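Long-range contacts in sesquisabinene B synthase 2 (Santalum album, PDB 6A2C), which probably converts farnesyl diphosphate into the sesquiterpene sesquisabinene B, a magnesium-dependent cyclisation carried out in the all-helical pocket of a plant terpene synthase: residues E303-V308 with P420-T425; C453-I458 with G498-W503; I459-T464 with N474-Q479. All coordinates share one frame; numbering follows the deposited sequence.

Interaction 1 of 3, residues E303-V308 with P420-T425. With FPP (farnesyl diphosphate), chain C.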
loop_
_atom_site.group_PDB
_atom_site.type_symbol
_atom_site.label_atom_id
_atom_site.label_comp_id
_atom_site.label_asym_id
_atom_site.label_seq_id
_atom_site.Cartn_x
_atom_site.Cartn_y
_atom_site.Cartn_z
ATOM N N GLU A 303 0.336 11.433 -3.937
ATOM C CA GLU A 303 0.557 9.984 -4.181
ATOM C C GLU A 303 -0.536 9.441 -5.118
ATOM O O GLU A 303 -0.194 8.674 -6.091
ATOM C CB GLU A 303 0.638 9.177 -2.886
ATOM C CG GLU A 303 1.954 9.385 -2.166
ATOM C CD GLU A 303 2.103 8.696 -0.807
ATOM O OE1 GLU A 303 1.941 7.474 -0.731
ATOM O OE2 GLU A 303 2.450 9.386 0.144
ATOM N N MET A 304 -1.789 9.829 -4.885
ATOM C CA MET A 304 -2.906 9.336 -5.724
ATOM C C MET A 304 -2.749 9.893 -7.145
ATOM O O MET A 304 -2.986 9.146 -8.106
ATOM C CB MET A 304 -4.246 9.682 -5.095
ATOM C CG MET A 304 -4.565 8.733 -3.925
ATOM S SD MET A 304 -6.132 9.025 -3.139
ATOM C CE MET A 304 -5.729 10.380 -2.036
ATOM N N GLU A 305 -2.377 11.155 -7.288
ATOM C CA GLU A 305 -2.220 11.752 -8.632
ATOM C C GLU A 305 -1.100 10.998 -9.354
ATOM O O GLU A 305 -1.224 10.801 -10.581
ATOM C CB GLU A 305 -1.941 13.253 -8.556
ATOM C CG GLU A 305 -3.086 14.060 -8.000
ATOM C CD GLU A 305 -4.304 14.119 -8.901
ATOM O OE1 GLU A 305 -4.140 14.423 -10.110
ATOM O OE2 GLU A 305 -5.390 13.844 -8.394
ATOM N N ALA A 306 -0.027 10.642 -8.645
ATOM C CA ALA A 306 1.132 9.958 -9.255
ATOM C C ALA A 306 0.678 8.578 -9.720
ATOM O O ALA A 306 1.137 8.121 -10.797
ATOM C CB ALA A 306 2.307 9.870 -8.302
ATOM N N LYS A 307 -0.153 7.904 -8.930
ATOM C CA LYS A 307 -0.679 6.579 -9.335
ATOM C C LYS A 307 -1.482 6.726 -10.634
ATOM O O LYS A 307 -1.281 5.925 -11.555
ATOM C CB LYS A 307 -1.567 5.973 -8.260
ATOM C CG LYS A 307 -0.844 5.477 -7.016
ATOM C CD LYS A 307 -1.789 4.888 -6.029
ATOM C CE LYS A 307 -1.090 4.207 -4.878
ATOM N NZ LYS A 307 -2.111 3.612 -4.012
ATOM N N VAL A 308 -2.381 7.692 -10.706
ATOM C CA VAL A 308 -3.200 7.913 -11.934
ATOM C C VAL A 308 -2.266 8.231 -13.114
ATOM O O VAL A 308 -2.400 7.596 -14.140
ATOM C CB VAL A 308 -4.232 9.017 -11.695
ATOM C CG1 VAL A 308 -5.027 9.312 -12.940
ATOM C CG2 VAL A 308 -5.136 8.658 -10.530
ATOM N N PRO A 420 -7.944 16.169 -17.998
ATOM C CA PRO A 420 -9.281 16.113 -17.406
ATOM C C PRO A 420 -9.354 15.052 -16.297
ATOM O O PRO A 420 -9.900 15.348 -15.221
ATOM C CB PRO A 420 -10.213 15.851 -18.580
ATOM C CG PRO A 420 -9.446 16.475 -19.743
ATOM C CD PRO A 420 -7.983 16.123 -19.464
ATOM N N ASN A 421 -8.760 13.899 -16.537
ATOM C CA ASN A 421 -8.669 12.785 -15.558
ATOM C C ASN A 421 -7.900 13.280 -14.336
ATOM O O ASN A 421 -8.423 13.258 -13.169
ATOM C CB ASN A 421 -8.033 11.564 -16.222
ATOM C CG ASN A 421 -8.028 10.316 -15.365
ATOM O OD1 ASN A 421 -8.193 10.384 -14.141
ATOM N ND2 ASN A 421 -7.840 9.166 -16.012
ATOM N N LEU A 422 -6.660 13.708 -14.545
ATOM C CA LEU A 422 -5.811 14.142 -13.411
ATOM C C LEU A 422 -6.471 15.304 -12.665
ATOM O O LEU A 422 -6.429 15.296 -11.408
ATOM C CB LEU A 422 -4.405 14.481 -13.940
ATOM C CG LEU A 422 -3.617 13.249 -14.359
ATOM C CD1 LEU A 422 -2.387 13.588 -15.197
ATOM C CD2 LEU A 422 -3.200 12.473 -13.117
ATOM N N LEU A 423 -7.012 16.294 -13.369
ATOM C CA LEU A 423 -7.526 17.517 -12.691
ATOM C C LEU A 423 -8.832 17.215 -11.955
ATOM O O LEU A 423 -8.980 17.695 -10.800
ATOM C CB LEU A 423 -7.678 18.671 -13.683
ATOM C CG LEU A 423 -6.356 19.340 -14.087
ATOM C CD1 LEU A 423 -6.605 20.369 -15.149
ATOM C CD2 LEU A 423 -5.684 19.998 -12.876
ATOM N N VAL A 424 -9.780 16.533 -12.602
ATOM C CA VAL A 424 -11.079 16.214 -11.953
ATOM C C VAL A 424 -10.779 15.372 -10.722
ATOM O O VAL A 424 -11.378 15.615 -9.685
ATOM C CB VAL A 424 -12.053 15.512 -12.898
ATOM C CG1 VAL A 424 -13.277 15.012 -12.149
ATOM C CG2 VAL A 424 -12.447 16.449 -14.021
ATOM N N THR A 425 -9.854 14.436 -10.831
ATOM C CA THR A 425 -9.458 13.602 -9.685
ATOM C C THR A 425 -8.911 14.515 -8.581
ATOM O O THR A 425 -9.299 14.303 -7.410
ATOM C CB THR A 425 -8.448 12.522 -10.080
ATOM O OG1 THR A 425 -9.074 11.717 -11.070
ATOM C CG2 THR A 425 -8.085 11.676 -8.882
HETATM C C1 FPP C . 2.910 10.284 -22.136
HETATM O O1 FPP C . 3.479 10.443 -23.443
HETATM C C2 FPP C . 2.284 11.515 -21.547
HETATM C C3 FPP C . 1.020 11.536 -21.134
HETATM C C4 FPP C . 0.124 10.333 -21.232
HETATM C C5 FPP C . 0.367 12.789 -20.618
HETATM C C6 FPP C . -0.200 12.700 -19.219
HETATM C C7 FPP C . 0.828 12.923 -18.154
HETATM C C8 FPP C . 1.503 12.001 -17.483
HETATM C C10 FPP C . 1.395 10.541 -17.741
HETATM C C9 FPP C . 2.408 12.371 -16.355
HETATM C C11 FPP C . 1.675 12.280 -15.056
HETATM C C12 FPP C . 1.183 13.598 -14.546
HETATM C C13 FPP C . 0.808 13.912 -13.310
HETATM C C14 FPP C . 0.232 15.249 -12.945
HETATM C C15 FPP C . 0.930 12.965 -12.153
HETATM P PA FPP C . 2.657 10.452 -24.856
HETATM O O1A FPP C . 3.278 11.711 -25.409
HETATM O O2A FPP C . 2.496 9.167 -25.734
HETATM O O3A FPP C . 1.090 10.879 -24.646
HETATM P PB FPP C . 0.093 10.874 -26.025
HETATM O O1B FPP C . 0.140 9.482 -26.675
HETATM O O2B FPP C . -1.303 11.213 -25.538
HETATM O O3B FPP C . 0.630 11.943 -26.931
#

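Interaction 2 of 3, residues C453-I458 with G498-W503. With FPP (farnesyl diphosphate), chain C.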
loop_
_atom_site.group_PDB
_atom_site.type_symbol
_atom_site.label_atom_id
_atom_site.label_comp_id
_atom_site.label_asym_id
_atom_site.label_seq_id
_atom_site.Cartn_x
_atom_site.Cartn_y
_atom_site.Cartn_z
ATOM N N CYS A 453 -6.062 22.012 -19.957
ATOM C CA CYS A 453 -5.998 20.720 -20.691
ATOM C C CYS A 453 -5.478 20.928 -22.121
ATOM O O CYS A 453 -4.607 20.139 -22.559
ATOM C CB CYS A 453 -7.347 19.993 -20.672
ATOM S SG CYS A 453 -7.868 19.623 -18.969
ATOM N N ILE A 454 -5.942 21.960 -22.820
ATOM C CA ILE A 454 -5.488 22.243 -24.191
ATOM C C ILE A 454 -3.994 22.575 -24.103
ATOM O O ILE A 454 -3.252 22.116 -24.943
ATOM C CB ILE A 454 -6.280 23.380 -24.875
ATOM C CG1 ILE A 454 -7.665 22.904 -25.296
ATOM C CG2 ILE A 454 -5.505 23.909 -26.077
ATOM C CD1 ILE A 454 -8.554 23.995 -25.808
ATOM N N LEU A 455 -3.593 23.382 -23.146
ATOM C CA LEU A 455 -2.160 23.788 -23.033
ATOM C C LEU A 455 -1.299 22.532 -22.854
ATOM O O LEU A 455 -0.303 22.353 -23.615
ATOM C CB LEU A 455 -2.016 24.751 -21.859
ATOM C CG LEU A 455 -2.243 26.214 -22.209
ATOM C CD1 LEU A 455 -2.478 27.039 -20.969
ATOM C CD2 LEU A 455 -1.075 26.755 -23.000
ATOM N N CYS A 456 -1.682 21.638 -21.936
ATOM C CA CYS A 456 -0.881 20.422 -21.671
ATOM C C CYS A 456 -0.711 19.593 -22.957
ATOM O O CYS A 456 0.411 19.076 -23.227
ATOM C CB CYS A 456 -1.514 19.608 -20.549
ATOM S SG CYS A 456 -1.374 20.420 -18.940
ATOM N N ARG A 457 -1.795 19.454 -23.748
ATOM C CA ARG A 457 -1.777 18.692 -25.016
ATOM C C ARG A 457 -0.859 19.396 -26.005
ATOM O O ARG A 457 -0.001 18.721 -26.585
ATOM C CB ARG A 457 -3.197 18.525 -25.575
ATOM C CG ARG A 457 -3.266 18.129 -27.039
ATOM C CD ARG A 457 -2.447 16.924 -27.363
ATOM N NE ARG A 457 -2.909 15.710 -26.717
ATOM C CZ ARG A 457 -2.238 14.568 -26.650
ATOM N NH1 ARG A 457 -1.020 14.474 -27.148
ATOM N NH2 ARG A 457 -2.797 13.509 -26.075
ATOM N N ILE A 458 -1.031 20.689 -26.217
ATOM C CA ILE A 458 -0.274 21.380 -27.293
ATOM C C ILE A 458 1.209 21.395 -26.903
ATOM O O ILE A 458 2.090 21.230 -27.786
ATOM C CB ILE A 458 -0.821 22.785 -27.488
ATOM C CG1 ILE A 458 -2.095 22.754 -28.341
ATOM C CG2 ILE A 458 0.246 23.669 -28.076
ATOM C CD1 ILE A 458 -2.681 24.145 -28.495
ATOM N N GLY A 498 1.819 30.295 -30.845
ATOM C CA GLY A 498 0.875 31.394 -30.647
ATOM C C GLY A 498 -0.331 30.944 -29.846
ATOM O O GLY A 498 -0.806 31.725 -29.000
ATOM N N LEU A 499 -0.804 29.721 -30.065
ATOM C CA LEU A 499 -1.935 29.171 -29.273
ATOM C C LEU A 499 -1.506 29.039 -27.821
ATOM O O LEU A 499 -2.329 29.305 -26.936
ATOM C CB LEU A 499 -2.355 27.815 -29.841
ATOM C CG LEU A 499 -3.029 27.844 -31.217
ATOM C CD1 LEU A 499 -3.587 26.469 -31.542
ATOM C CD2 LEU A 499 -4.134 28.893 -31.271
ATOM N N VAL A 500 -0.290 28.568 -27.570
ATOM C CA VAL A 500 0.189 28.444 -26.160
ATOM C C VAL A 500 0.092 29.813 -25.515
ATOM O O VAL A 500 -0.442 29.917 -24.397
ATOM C CB VAL A 500 1.621 27.904 -26.103
ATOM C CG1 VAL A 500 2.211 28.036 -24.708
ATOM C CG2 VAL A 500 1.646 26.473 -26.597
ATOM N N ARG A 501 0.623 30.847 -26.176
ATOM C CA ARG A 501 0.611 32.214 -25.575
ATOM C C ARG A 501 -0.837 32.677 -25.346
ATOM O O ARG A 501 -1.130 33.240 -24.256
ATOM C CB ARG A 501 1.394 33.203 -26.446
ATOM C CG ARG A 501 2.899 32.957 -26.398
ATOM C CD ARG A 501 3.709 34.074 -27.050
ATOM N NE ARG A 501 3.297 34.317 -28.411
ATOM C CZ ARG A 501 3.765 33.685 -29.477
ATOM N NH1 ARG A 501 4.695 32.760 -29.351
ATOM N NH2 ARG A 501 3.308 34.004 -30.676
ATOM N N MET A 502 -1.725 32.411 -26.302
ATOM C CA MET A 502 -3.162 32.802 -26.197
ATOM C C MET A 502 -3.824 32.096 -24.996
ATOM O O MET A 502 -4.511 32.732 -24.190
ATOM C CB MET A 502 -3.902 32.441 -27.495
ATOM C CG MET A 502 -5.383 32.817 -27.464
ATOM S SD MET A 502 -6.457 31.488 -26.811
ATOM C CE MET A 502 -6.300 30.345 -28.182
ATOM N N TRP A 503 -3.677 30.786 -24.874
ATOM C CA TRP A 503 -4.383 30.085 -23.770
ATOM C C TRP A 503 -3.837 30.511 -22.398
ATOM O O TRP A 503 -4.612 30.558 -21.457
ATOM C CB TRP A 503 -4.363 28.578 -23.988
ATOM C CG TRP A 503 -5.315 28.107 -25.039
ATOM C CD1 TRP A 503 -5.002 27.589 -26.260
ATOM C CD2 TRP A 503 -6.749 28.103 -24.955
ATOM N NE1 TRP A 503 -6.142 27.267 -26.941
ATOM C CE2 TRP A 503 -7.230 27.571 -26.168
ATOM C CE3 TRP A 503 -7.670 28.501 -23.984
ATOM C CZ2 TRP A 503 -8.590 27.434 -26.429
ATOM C CZ3 TRP A 503 -9.014 28.355 -24.238
ATOM C CH2 TRP A 503 -9.464 27.828 -25.445
HETATM C C1 FPP C . 2.910 10.284 -22.136
HETATM O O1 FPP C . 3.479 10.443 -23.443
HETATM C C2 FPP C . 2.284 11.515 -21.547
HETATM C C3 FPP C . 1.020 11.536 -21.134
HETATM C C4 FPP C . 0.124 10.333 -21.232
HETATM C C5 FPP C . 0.367 12.789 -20.618
HETATM C C6 FPP C . -0.200 12.700 -19.219
HETATM C C7 FPP C . 0.828 12.923 -18.154
HETATM C C8 FPP C . 1.503 12.001 -17.483
HETATM C C10 FPP C . 1.395 10.541 -17.741
HETATM C C9 FPP C . 2.408 12.371 -16.355
HETATM C C11 FPP C . 1.675 12.280 -15.056
HETATM C C12 FPP C . 1.183 13.598 -14.546
HETATM C C13 FPP C . 0.808 13.912 -13.310
HETATM C C14 FPP C . 0.232 15.249 -12.945
HETATM C C15 FPP C . 0.930 12.965 -12.153
HETATM P PA FPP C . 2.657 10.452 -24.856
HETATM O O1A FPP C . 3.278 11.711 -25.409
HETATM O O2A FPP C . 2.496 9.167 -25.734
HETATM O O3A FPP C . 1.090 10.879 -24.646
HETATM P PB FPP C . 0.093 10.874 -26.025
HETATM O O1B FPP C . 0.140 9.482 -26.675
HETATM O O2B FPP C . -1.303 11.213 -25.538
HETATM O O3B FPP C . 0.630 11.943 -26.931
#

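Interaction 3 of 3, residues I459-T464 with N474-Q479. With MG (magnesium ion), chain F; FPP (farnesyl diphosphate), chain C.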
loop_
_atom_site.group_PDB
_atom_site.type_symbol
_atom_site.label_atom_id
_atom_site.label_comp_id
_atom_site.label_asym_id
_atom_site.label_seq_id
_atom_site.Cartn_x
_atom_site.Cartn_y
_atom_site.Cartn_z
ATOM N N ILE A 459 1.480 21.575 -25.620
ATOM C CA ILE A 459 2.888 21.609 -25.134
ATOM C C ILE A 459 3.515 20.234 -25.363
ATOM O O ILE A 459 4.657 20.205 -25.867
ATOM C CB ILE A 459 2.964 22.076 -23.672
ATOM C CG1 ILE A 459 2.572 23.544 -23.512
ATOM C CG2 ILE A 459 4.360 21.825 -23.121
ATOM C CD1 ILE A 459 2.168 23.930 -22.092
ATOM N N ASN A 460 2.818 19.145 -25.029
ATOM C CA ASN A 460 3.263 17.760 -25.301
ATOM C C ASN A 460 3.539 17.623 -26.810
ATOM O O ASN A 460 4.636 17.151 -27.172
ATOM C CB ASN A 460 2.288 16.703 -24.782
ATOM C CG ASN A 460 2.704 15.265 -25.033
ATOM O OD1 ASN A 460 2.379 14.698 -26.070
ATOM N ND2 ASN A 460 3.229 14.604 -24.017
ATOM N N ASP A 461 2.634 18.097 -27.660
ATOM C CA ASP A 461 2.776 17.953 -29.135
ATOM C C ASP A 461 3.977 18.743 -29.673
ATOM O O ASP A 461 4.587 18.297 -30.639
ATOM C CB ASP A 461 1.471 18.325 -29.829
ATOM C CG ASP A 461 0.392 17.272 -29.688
ATOM O OD1 ASP A 461 0.574 16.345 -28.890
ATOM O OD2 ASP A 461 -0.612 17.399 -30.378
ATOM N N LEU A 462 4.290 19.873 -29.061
ATOM C CA LEU A 462 5.402 20.739 -29.517
ATOM C C LEU A 462 6.752 20.143 -29.107
ATOM O O LEU A 462 7.725 20.436 -29.773
ATOM C CB LEU A 462 5.224 22.122 -28.893
ATOM C CG LEU A 462 4.258 23.071 -29.594
ATOM C CD1 LEU A 462 4.052 24.318 -28.756
ATOM C CD2 LEU A 462 4.761 23.442 -30.977
ATOM N N GLY A 463 6.788 19.337 -28.054
ATOM C CA GLY A 463 8.055 18.783 -27.545
ATOM C C GLY A 463 8.598 17.654 -28.399
ATOM O O GLY A 463 9.704 17.190 -28.115
ATOM N N THR A 464 7.849 17.233 -29.409
ATOM C CA THR A 464 8.254 16.098 -30.268
ATOM C C THR A 464 9.291 16.540 -31.303
ATOM O O THR A 464 9.070 17.578 -31.933
ATOM C CB THR A 464 7.019 15.459 -30.921
ATOM O OG1 THR A 464 6.527 16.328 -31.940
ATOM C CG2 THR A 464 5.912 15.170 -29.933
ATOM N N ASN A 474 -0.034 12.356 -38.727
ATOM C CA ASN A 474 -1.202 13.230 -39.022
ATOM C C ASN A 474 -1.943 13.545 -37.725
ATOM O O ASN A 474 -2.789 14.456 -37.760
ATOM C CB ASN A 474 -2.188 12.605 -40.013
ATOM C CG ASN A 474 -1.840 12.886 -41.459
ATOM O OD1 ASN A 474 -1.207 13.897 -41.766
ATOM N ND2 ASN A 474 -2.257 12.003 -42.354
ATOM N N LEU A 475 -1.701 12.783 -36.651
ATOM C CA LEU A 475 -2.530 12.886 -35.429
ATOM C C LEU A 475 -1.766 13.602 -34.318
ATOM O O LEU A 475 -1.898 13.160 -33.169
ATOM C CB LEU A 475 -2.952 11.485 -34.987
ATOM C CG LEU A 475 -3.929 10.763 -35.908
ATOM C CD1 LEU A 475 -4.851 9.871 -35.084
ATOM C CD2 LEU A 475 -4.733 11.747 -36.746
ATOM N N LYS A 476 -1.132 14.732 -34.658
ATOM C CA LYS A 476 -0.524 15.630 -33.648
ATOM C C LYS A 476 -0.861 17.071 -34.079
ATOM O O LYS A 476 -1.205 17.233 -35.251
ATOM C CB LYS A 476 0.953 15.329 -33.359
ATOM C CG LYS A 476 1.292 13.947 -32.817
ATOM C CD LYS A 476 0.747 13.654 -31.436
ATOM C CE LYS A 476 0.766 12.176 -31.104
ATOM N NZ LYS A 476 -0.002 11.856 -29.879
ATOM N N SER A 477 -0.717 18.065 -33.202
ATOM C CA SER A 477 -1.151 19.474 -33.416
ATOM C C SER A 477 -0.502 20.044 -34.688
ATOM O O SER A 477 -1.229 20.564 -35.507
ATOM C CB SER A 477 -0.837 20.353 -32.226
ATOM O OG SER A 477 -1.571 19.925 -31.087
ATOM N N ILE A 478 0.830 20.002 -34.808
ATOM C CA ILE A 478 1.527 20.745 -35.895
ATOM C C ILE A 478 1.027 20.190 -37.234
ATOM O O ILE A 478 0.621 20.988 -38.083
ATOM C CB ILE A 478 3.057 20.663 -35.759
ATOM C CG1 ILE A 478 3.560 21.404 -34.518
ATOM C CG2 ILE A 478 3.720 21.201 -37.014
ATOM C CD1 ILE A 478 4.980 21.076 -34.128
ATOM N N GLN A 479 1.002 18.866 -37.381
ATOM C CA GLN A 479 0.670 18.210 -38.660
ATOM C C GLN A 479 -0.802 18.456 -38.979
ATOM O O GLN A 479 -1.130 18.617 -40.183
ATOM C CB GLN A 479 1.013 16.725 -38.619
ATOM C CG GLN A 479 0.909 16.047 -39.981
ATOM C CD GLN A 479 1.877 16.564 -41.024
ATOM O OE1 GLN A 479 1.471 16.917 -42.126
ATOM N NE2 GLN A 479 3.166 16.589 -40.698
HETATM MG MG MG F . 2.600 12.528 -26.967
HETATM C C1 FPP C . 2.910 10.284 -22.136
HETATM O O1 FPP C . 3.479 10.443 -23.443
HETATM C C2 FPP C . 2.284 11.515 -21.547
HETATM C C3 FPP C . 1.020 11.536 -21.134
HETATM C C4 FPP C . 0.124 10.333 -21.232
HETATM C C5 FPP C . 0.367 12.789 -20.618
HETATM C C6 FPP C . -0.200 12.700 -19.219
HETATM C C7 FPP C . 0.828 12.923 -18.154
HETATM C C8 FPP C . 1.503 12.001 -17.483
HETATM C C10 FPP C . 1.395 10.541 -17.741
HETATM C C9 FPP C . 2.408 12.371 -16.355
HETATM C C11 FPP C . 1.675 12.280 -15.056
HETATM C C12 FPP C . 1.183 13.598 -14.546
HETATM C C13 FPP C . 0.808 13.912 -13.310
HETATM C C14 FPP C . 0.232 15.249 -12.945
HETATM C C15 FPP C . 0.930 12.965 -12.153
HETATM P PA FPP C . 2.657 10.452 -24.856
HETATM O O1A FPP C . 3.278 11.711 -25.409
HETATM O O2A FPP C . 2.496 9.167 -25.734
HETATM O O3A FPP C . 1.090 10.879 -24.646
HETATM P PB FPP C . 0.093 10.874 -26.025
HETATM O O1B FPP C . 0.140 9.482 -26.675
HETATM O O2B FPP C . -1.303 11.213 -25.538
HETATM O O3B FPP C . 0.630 11.943 -26.931
HETATM O O HOH W 1 2.565 18.318 -33.206
HETATM O O HOH W 2 2.257 14.072 -28.447
HETATM O O HOH W 3 2.978 10.880 -28.301
HETATM O O HOH W 4 4.509 13.598 -27.152
#

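Interaction 1 of 3, residues E303-V308 with P420-T425
Glu305 and Leu422 mark the closest backbone approach of two nearly antiparallel helical segments, 303-308 and 420-425, whose axes come within 10.1 Å at an angle of 161°. Across this gap Glu305 does the reaching. Its chain bends at the second torsion (chi2 -69°), which swings the carboxylate over to the facing helix and brings OE1 to 2.8 Å from the carbonyl O of Leu422. The other carboxylate oxygen, OE2, packs on the methyl CG2 of Thr425 at 3.5 Å. Thr425 turns its hydroxyl back into its own helix, where OG1 donates to Asn421 O at 2.7 Å.

One turn along, Val308 sends CG1 between two partners, lying 3.7 Å from CD2 of Leu422 and 3.6 Å from OD1 of Asn421, whose amide nitrogen is bonded to Gln387. The two Leu422 methyls divide their work: CD2 packs on the facing helix, and CD1 touches the farnesyl chain, 3.6 Å from FPP C12. Backbone O of Glu305 also meets the end of that chain, 3.4 Å from FPP C15, and the contact thereby forms part of the hydrocarbon pocket. Helix 348-372 packs against it through Ile364, which touches Val308 and Thr425; helix 377-400 lies along Asn421 and Val424, and helix 239-270 backs Ala306 and Lys307.

Interaction 2 of 3, residues C453-I458 with G498-W503
Ile454 meets Trp503 with both of its branches because of its first torsion (chi1 -75°), which sets CG2 opposite the backbone N and puts CG1 anti to the carbonyl carbon, from where CD1 reaches the same indole face. CG2 sits over the five-membered ring, 3.9 Å from its centroid and 27° off the normal, a CH-pi contact; CD1 lies over the six-membered side, 3.5 Å from CZ2 of Trp503. On the opposite face of the indole rests CE of Met502, so the ring is sandwiched between aliphatic groups.

The two helices run nearly antiparallel, their axes 9.8 Å apart. Leu455 presses CG against CB of Trp503, while its CD2 lies over the Val500 backbone, 3.5 Å from Val500 O. A turn later Ile458 and Val500 slide past each other, their CG2 methyls tightly packed at 3.5 Å, and Ile458 CD1 reaches Leu499.

Arg457 points the other way, into the active site. Bends at chi2 and chi3 fold its chain so that the guanidinium meets the diphosphate edge-on: NH1 donates to FPP O3B at 3.0 Å and NH2 to FPP O2B at 2.8 Å, both nearly straight. NE binds Ala413 O, and NH1 also pairs with Asp461. A leucine here would probably strip O2B of this charged donor and Asp461 of its salt bridge, leaving O3B to Lys476 and the magnesium ion. The helix is thus apolar where it packs and cationic toward the substrate, an arrangement consistent with stabilising the diphosphate as it leaves.

Interaction 3 of 3, residues I459-T464 with N474-Q479
Asp461 and Ser477 face each other across the narrowest part of this contact, with the carboxylate placed so that one oxygen takes both Ser477 donors. Ser477 N (2.9 Å) and Ser477 OG (2.8 Å) reach Asp461 OD2 on its anti side but from opposite faces of the carboxylate plane. Tyr409 adds a third bond to OD2; with OD1 engaged as well, the buried acid is held at both oxygens and its rotation is probably fixed.

Lys476, at the N-cap position of helix 477-485, crosses Asp461 at about a right angle. Its aliphatic part runs by the carboxylate, with CD 3.7 Å from Asp461 OD1, and the chain, bent at chi2 (-66°), carries NZ on to FPP O3B at 3.0 Å. Water 2 joins the two residues to the metal: it donates to Asp461 OD1 at 2.9 Å, accepts a weak bond from Lys476 NZ, and is a magnesium ligand.

Asn460 extends CG anti to its backbone N (chi1 -180°), which aims the amide at the same ion. OD1 binds magnesium at 2.4 Å, and ND2 donates to FPP O1A at 3.2 Å. Two diphosphate oxygens and three waters complete six ligands, so Asn460 is the sole protein ligand of this ion. Its place on helix 447-462 is consistent with the second metal motif (NSE/DTE) of class I terpene synthases; Thr464 does not bind this ion, and its OG1 donates to Asp461 O.

Farther from the site, Leu462 CD2 meets Ile478 CD1, and water 1 links Asp461 O to Ile478 N. Helix 489-510 packs against both of these side chains, helix 406-416 covers Ser477 through Leu406, Tyr409 and Leu410, and helix 521-535 flanks Ile459.

Overall arrangement
All three contacts are buried in the metal-binding helical domain and all touch farnesyl diphosphate. Interaction 1 lies by the hydrocarbon tail, interaction 3 by the diphosphate and magnesium, and interaction 2 packs behind the pocket while lending one arginine to the phosphate. Interactions 2 and 3 share helix 447-462 and touch, with Val500 against Leu462; interaction 1 meets interaction 2 through Pro420 and Cys453, and stays about 11 Å from interaction 3 at the nearest atoms. The chemistry follows: mixed carboxylate and aliphatic packing in 1, apolar packing between the helices in 2, and hydrogen bonds, waters and metal in 3. The touching residues of 1 are all buried; 2 and 3 each include two partly exposed ones.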